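Local coordinates for protein-glutamine gamma-glutamyltransferase (Pseudomonas aeruginosa PAO1, PDB 6G4H) that shows transglutaminase activity in vitro, joining protein glutamine to lysine side chains with release of ammonium, and is critical for the viability of the bacterium, at residues T35-S40 and R74-E79; F217-K222 and G241-Y246. All coordinates share one frame; numbering follows the deposited sequence. Where two conformers were deposited one is given.

Contact 1 (T35-S40 and R74-E79); sequences TGLSES and RALTME
L37 sends one branch of its isobutyl group, CD1, against the methyl of A75, the two carbons 3.6 Å apart. Its CG lies anti to the carbonyl carbon (chi1 -63°), swung toward strand 72-81, and the second torsion, near anti (168°), presents CD1. The same CD1 only brushes L76, whose CD2 stays 4.4 Å from it. L76 holds its CG between its own backbone N and carbonyl carbon; from there the two methyls divide the work, CD2 turned to L37 and CD1 to the backbone of S38 and E39, with S38 O 4.0 Å from L76 CD1. A75 and L76 both face A265 of strand 261-273 in a classic beta bulge, and both side chains start off toward the loop.

Farther along, M78 reaches over as an extended chain. In the conformer given, M78 CE is 3.4 Å from S38 O and 3.6 Å from S40 C, while M78 SD passes 3.9 Å from that same S40 C; M78 and S40 each have a second conformer, so these approaches are provisional. The side chains of S38, E39 and S40 start off away from the strand. W120 of strand 120-124 touches A75, L76 and E39.

The two segments run nearly the same way, 11° apart end to end, with L37 CA 8.4 Å from A75 CA and S40 CA 7.3 Å from M78 CA. With 226 Å² buried between them, the loop is laid on its neighbour by methyl groups against methyl groups and peptide atoms, a contact of shape and dispersion rather than of directed polar bonds.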
loop_
_atom_site.group_PDB
_atom_site.type_symbol
_atom_site.label_atom_id
_atom_site.label_comp_id
_atom_site.label_asym_id
_atom_site.label_seq_id
_atom_site.Cartn_x
_atom_site.Cartn_y
_atom_site.Cartn_z
ATOM N N THR A 35 -13.013 8.650 -9.703
ATOM C CA THR A 35 -14.217 8.262 -8.868
ATOM C C THR A 35 -13.881 7.223 -7.762
ATOM O O THR A 35 -14.687 6.966 -6.886
ATOM C CB THR A 35 -15.363 7.697 -9.761
ATOM O OG1 THR A 35 -16.505 7.439 -8.968
ATOM C CG2 THR A 35 -15.002 6.372 -10.432
ATOM N N GLY A 36 -12.741 6.551 -7.882
ATOM C CA GLY A 36 -12.293 5.614 -6.887
ATOM C C GLY A 36 -10.944 5.150 -7.357
ATOM O O GLY A 36 -10.381 5.690 -8.328
ATOM N N LEU A 37 -10.403 4.180 -6.673
ATOM C CA LEU A 37 -9.139 3.595 -7.060
ATOM C C LEU A 37 -9.282 2.807 -8.358
ATOM O O LEU A 37 -10.352 2.287 -8.666
ATOM C CB LEU A 37 -8.652 2.666 -5.952
ATOM C CG LEU A 37 -8.368 3.371 -4.607
ATOM C CD1 LEU A 37 -8.194 2.262 -3.598
ATOM C CD2 LEU A 37 -7.133 4.212 -4.708
ATOM N N SER A 38 -8.203 2.650 -9.090
ATOM C CA SER A 38 -8.252 1.784 -10.240
ATOM C C SER A 38 -7.067 0.821 -10.204
ATOM O O SER A 38 -6.276 0.822 -9.266
ATOM C CB SER A 38 -8.214 2.628 -11.487
ATOM O OG SER A 38 -6.969 3.219 -11.587
ATOM N N GLU A 39 -6.980 0.001 -11.233
ATOM C CA GLU A 39 -5.991 -1.040 -11.299
ATOM C C GLU A 39 -4.577 -0.518 -11.488
ATOM O O GLU A 39 -3.625 -1.274 -11.312
ATOM C CB GLU A 39 -6.302 -1.954 -12.488
ATOM C CG GLU A 39 -7.356 -2.947 -12.183
ATOM C CD GLU A 39 -7.741 -3.745 -13.437
ATOM O OE1 GLU A 39 -7.137 -3.525 -14.525
ATOM O OE2 GLU A 39 -8.658 -4.579 -13.328
ATOM N N SER A 40 -4.465 0.727 -11.929
ATOM C CA SER A 40 -3.191 1.360 -12.188
ATOM C C SER A 40 -3.062 2.587 -11.260
ATOM O O SER A 40 -4.053 3.141 -10.765
ATOM C CB SER A 40 -3.145 1.748 -13.674
ATOM O OG SER A 40 -1.886 1.487 -14.269
ATOM N N ARG A 74 -6.487 -1.506 3.327
ATOM C CA ARG A 74 -5.951 -2.111 2.119
ATOM C C ARG A 74 -7.039 -2.417 1.106
ATOM O O ARG A 74 -8.103 -2.932 1.445
ATOM C CB ARG A 74 -5.232 -3.375 2.552
ATOM C CG ARG A 74 -4.507 -4.147 1.512
ATOM C CD ARG A 74 -3.900 -5.286 2.313
ATOM N NE ARG A 74 -3.106 -6.130 1.506
ATOM C CZ ARG A 74 -1.778 -6.090 1.463
ATOM N NH1 ARG A 74 -1.085 -5.258 2.248
ATOM N NH2 ARG A 74 -1.158 -6.956 0.682
ATOM N N ALA A 75 -6.814 -1.986 -0.120
ATOM C CA ALA A 75 -7.686 -2.278 -1.242
ATOM C C ALA A 75 -7.057 -3.287 -2.195
ATOM O O ALA A 75 -7.637 -4.338 -2.450
ATOM C CB ALA A 75 -8.003 -1.001 -2.002
ATOM N N LEU A 76 -5.916 -2.919 -2.784
ATOM C CA LEU A 76 -5.252 -3.824 -3.730
ATOM C C LEU A 76 -3.769 -3.611 -3.702
ATOM O O LEU A 76 -3.294 -2.625 -3.095
ATOM C CB LEU A 76 -5.809 -3.654 -5.118
ATOM C CG LEU A 76 -5.426 -2.362 -5.875
ATOM C CD1 LEU A 76 -5.584 -2.632 -7.356
ATOM C CD2 LEU A 76 -6.284 -1.207 -5.503
ATOM N N THR A 77 -3.023 -4.551 -4.291
ATOM C CA THR A 77 -1.600 -4.317 -4.541
ATOM C C THR A 77 -1.287 -4.112 -5.990
ATOM O O THR A 77 -2.008 -4.573 -6.904
ATOM C CB THR A 77 -0.644 -5.407 -3.992
ATOM O OG1 THR A 77 -0.606 -6.526 -4.872
ATOM C CG2 THR A 77 -1.025 -5.837 -2.570
ATOM N N MET A 78 -0.216 -3.377 -6.222
ATOM C CA MET A 78 0.278 -3.132 -7.567
ATOM C C MET A 78 1.681 -3.742 -7.692
ATOM O O MET A 78 2.607 -3.276 -7.046
ATOM C CB MET A 78 0.265 -1.651 -7.827
ATOM C CG MET A 78 -1.155 -1.080 -7.617
ATOM S SD MET A 78 -1.357 0.506 -8.417
ATOM C CE MET A 78 -3.108 0.842 -8.059
ATOM N N GLU A 79 1.791 -4.809 -8.478
ATOM C CA GLU A 79 3.026 -5.640 -8.562
ATOM C C GLU A 79 3.784 -5.472 -9.877
ATOM O O GLU A 79 4.874 -6.028 -10.033
ATOM C CB GLU A 79 2.682 -7.111 -8.346
ATOM C CG GLU A 79 2.214 -7.422 -6.931
ATOM C CD GLU A 79 1.595 -8.797 -6.775
ATOM O OE1 GLU A 79 0.585 -9.042 -7.494
ATOM O OE2 GLU A 79 2.042 -9.620 -5.916
#

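Contact 2 (F217-K222 and G241-Y246); sequences FAYTLK and GFCAHY. With EMC (ethyl mercury ion), chain F; PO4 (phosphate ion), chain B.
A218 O is gripped by two donors from across the contact: G241 N at 3.2 Å and the phenol of Y246, whose OH gives its proton to A218 O at 2.7 Å. They come from opposite faces of the carbonyl plane, the amide tilted moderately out of it and the hydroxyl well above it (69°). Two residues on, T220 N donates to G241 O at 3.0 Å; together with G241 N to A218 O, this makes the parallel bridge between Y219 and G241, to which Y219 CA adds a CA-H...O contact with G241 O. T220 OG1 meanwhile accepts from K222 N, an ST turn.

The phenol of Y219 links strand and active site. With CG anti to the backbone N (chi1 -164°), its ring extends over F242 CA, a CH-pi contact 3.9 Å from the Y219 centroid, and G241 O lies over one ring face near the rim. Y219 OH accepts a weak, bent bond from C243 N (2.9 Å) at the start of helix 243-256. Y219 OH also points to phosphate O4, 2.4 Å away, too short to be taken at face value; this phosphate, probably from the crystallisation liquor, is also held by H287 and R312. F242, in the N-cap position, turns the edge of its ring to T220 O, and its CB meets L221 CD2. At the other end, Y246 OH lies at the ring edge of F217, the two rings being oblique.

C243 SG carries the ethyl mercury, 2.3 Å from the mercury atom, which is also bound by phosphate O2. A cysteine at the first turn of a helix, with histidine and aspartate close by, is the catalytic arrangement of the transglutaminase-like, papain-related fold; by similarity C243 is the nucleophile, with H287 and D303.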
loop_
_atom_site.group_PDB
_atom_site.type_symbol
_atom_site.label_atom_id
_atom_site.label_comp_id
_atom_site.label_asym_id
_atom_site.label_seq_id
_atom_site.Cartn_x
_atom_site.Cartn_y
_atom_site.Cartn_z
ATOM N N PHE A 217 13.868 15.955 1.933
ATOM C CA PHE A 217 12.691 15.670 1.106
ATOM C C PHE A 217 11.479 16.506 1.543
ATOM O O PHE A 217 11.345 16.814 2.682
ATOM C CB PHE A 217 12.345 14.179 1.207
ATOM C CG PHE A 217 13.147 13.305 0.281
ATOM C CD1 PHE A 217 14.402 12.848 0.633
ATOM C CD2 PHE A 217 12.611 12.906 -0.962
ATOM C CE1 PHE A 217 15.122 12.024 -0.209
ATOM C CE2 PHE A 217 13.338 12.117 -1.806
ATOM C CZ PHE A 217 14.581 11.659 -1.448
ATOM N N ALA A 218 10.644 16.884 0.603
ATOM C CA ALA A 218 9.441 17.649 0.843
ATOM C C ALA A 218 8.234 16.781 0.522
ATOM O O ALA A 218 8.214 16.007 -0.486
ATOM C CB ALA A 218 9.422 18.858 -0.076
ATOM N N TYR A 219 7.225 16.934 1.347
ATOM C CA TYR A 219 5.920 16.314 1.129
ATOM C C TYR A 219 4.979 17.394 0.627
ATOM O O TYR A 219 4.683 18.304 1.336
ATOM C CB TYR A 219 5.387 15.625 2.392
ATOM C CG TYR A 219 4.251 14.688 2.054
ATOM C CD1 TYR A 219 2.956 15.132 1.955
ATOM C CD2 TYR A 219 4.504 13.339 1.752
ATOM C CE1 TYR A 219 1.927 14.254 1.587
ATOM C CE2 TYR A 219 3.486 12.456 1.411
ATOM C CZ TYR A 219 2.193 12.911 1.307
ATOM O OH TYR A 219 1.146 11.999 0.958
ATOM N N THR A 220 4.535 17.308 -0.621
ATOM C CA THR A 220 3.607 18.292 -1.143
ATOM C C THR A 220 2.699 17.659 -2.176
ATOM O O THR A 220 3.074 16.702 -2.881
ATOM C CB THR A 220 4.306 19.512 -1.764
ATOM O OG1 THR A 220 3.340 20.285 -2.499
ATOM C CG2 THR A 220 5.427 19.106 -2.700
ATOM N N LEU A 221 1.490 18.214 -2.260
ATOM C CA LEU A 221 0.445 17.692 -3.127
ATOM C C LEU A 221 0.535 18.309 -4.487
ATOM O O LEU A 221 -0.107 17.855 -5.402
ATOM C CB LEU A 221 -0.936 17.961 -2.510
ATOM C CG LEU A 221 -1.122 17.484 -1.064
ATOM C CD1 LEU A 221 -2.424 18.056 -0.501
ATOM C CD2 LEU A 221 -1.072 15.964 -0.937
ATOM N N LYS A 222 1.381 19.320 -4.643
ATOM C CA LYS A 222 1.621 19.904 -5.967
ATOM C C LYS A 222 3.101 19.927 -6.276
ATOM O O LYS A 222 3.713 20.980 -6.293
ATOM C CB LYS A 222 1.057 21.329 -5.983
ATOM C CG LYS A 222 -0.463 21.365 -5.902
ATOM C CD LYS A 222 -0.955 22.728 -5.417
ATOM C CE LYS A 222 -2.428 22.947 -5.734
ATOM N NZ LYS A 222 -2.777 24.395 -5.670
ATOM N N GLY A 241 7.237 15.330 -3.424
ATOM C CA GLY A 241 6.101 14.554 -3.933
ATOM C C GLY A 241 5.185 14.173 -2.794
ATOM O O GLY A 241 5.318 14.661 -1.678
ATOM N N PHE A 242 4.248 13.276 -3.084
ATOM C CA PHE A 242 3.310 12.807 -2.086
ATOM C C PHE A 242 3.344 11.259 -1.995
ATOM O O PHE A 242 4.308 10.611 -2.471
ATOM C CB PHE A 242 1.929 13.475 -2.310
ATOM C CG PHE A 242 1.391 13.331 -3.690
ATOM C CD1 PHE A 242 0.723 12.196 -4.048
ATOM C CD2 PHE A 242 1.582 14.342 -4.667
ATOM C CE1 PHE A 242 0.236 12.054 -5.328
ATOM C CE2 PHE A 242 1.054 14.212 -5.929
ATOM C CZ PHE A 242 0.410 13.045 -6.283
ATOM N N CYS A 243 2.391 10.654 -1.285
ATOM C CA CYS A 243 2.519 9.261 -0.923
ATOM C C CYS A 243 2.875 8.346 -2.110
ATOM O O CYS A 243 3.666 7.435 -1.964
ATOM C CB CYS A 243 1.257 8.757 -0.239
ATOM S SG CYS A 243 -0.177 8.799 -1.298
ATOM N N ALA A 244 2.326 8.618 -3.269
ATOM C CA ALA A 244 2.559 7.767 -4.419
ATOM C C ALA A 244 4.021 7.801 -4.887
ATOM O O ALA A 244 4.554 6.786 -5.315
ATOM C CB ALA A 244 1.670 8.190 -5.572
ATOM N N HIS A 245 4.639 8.978 -4.835
ATOM C CA HIS A 245 6.063 9.112 -5.186
ATOM C C HIS A 245 6.942 8.328 -4.237
ATOM O O HIS A 245 7.852 7.604 -4.665
ATOM C CB HIS A 245 6.520 10.599 -5.162
ATOM C CG HIS A 245 5.778 11.462 -6.113
ATOM N ND1 HIS A 245 4.525 11.983 -5.827
ATOM C CD2 HIS A 245 6.093 11.879 -7.361
ATOM C CE1 HIS A 245 4.111 12.690 -6.865
ATOM N NE2 HIS A 245 5.041 12.648 -7.806
ATOM N N TYR A 246 6.727 8.526 -2.944
ATOM C CA TYR A 246 7.525 7.847 -1.937
ATOM C C TYR A 246 7.341 6.313 -2.005
ATOM O O TYR A 246 8.336 5.547 -1.955
ATOM C CB TYR A 246 7.221 8.361 -0.513
ATOM C CG TYR A 246 7.737 9.779 -0.311
ATOM C CD1 TYR A 246 9.024 9.995 0.070
ATOM C CD2 TYR A 246 6.944 10.885 -0.571
ATOM C CE1 TYR A 246 9.537 11.268 0.241
ATOM C CE2 TYR A 246 7.450 12.174 -0.419
ATOM C CZ TYR A 246 8.751 12.352 -0.009
ATOM O OH TYR A 246 9.271 13.608 0.134
HETATM HG HG EMC F . -1.515 10.689 -0.967
HETATM C C1 EMC F . -2.517 12.693 -1.473
HETATM C C2 EMC F . -3.853 12.443 -2.002
HETATM P P PO4 B . -1.623 11.452 2.705
HETATM O O1 PO4 B . -3.044 11.893 3.063
HETATM O O2 PO4 B . -1.636 10.316 1.654
HETATM O O3 PO4 B . -0.958 11.103 4.033
HETATM O O4 PO4 B . -0.862 12.651 2.167
#

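How the contacts relate
Contact 1 belongs to the TgpA N-terminal region and contact 2 to the transglutaminase-like one, and they follow in series along this periplasmic chain. Their centres are 18 Å apart and their nearest atoms about 9 Å, so they do not touch directly. Both lie near the same site, contact 1 at some distance: the side chain of L37 is about 8 Å from that of H287 and about 9 Å from the side chain of C243 and from the ethyl mercury, whereas contact 2 itself contains C243; H287 and C243 are active-site residues by similarity. Helix 43-50, which follows the loop of contact 1 closely in sequence, bridges the gap by touching F242, C243 and H245 through P43, I46 and A47.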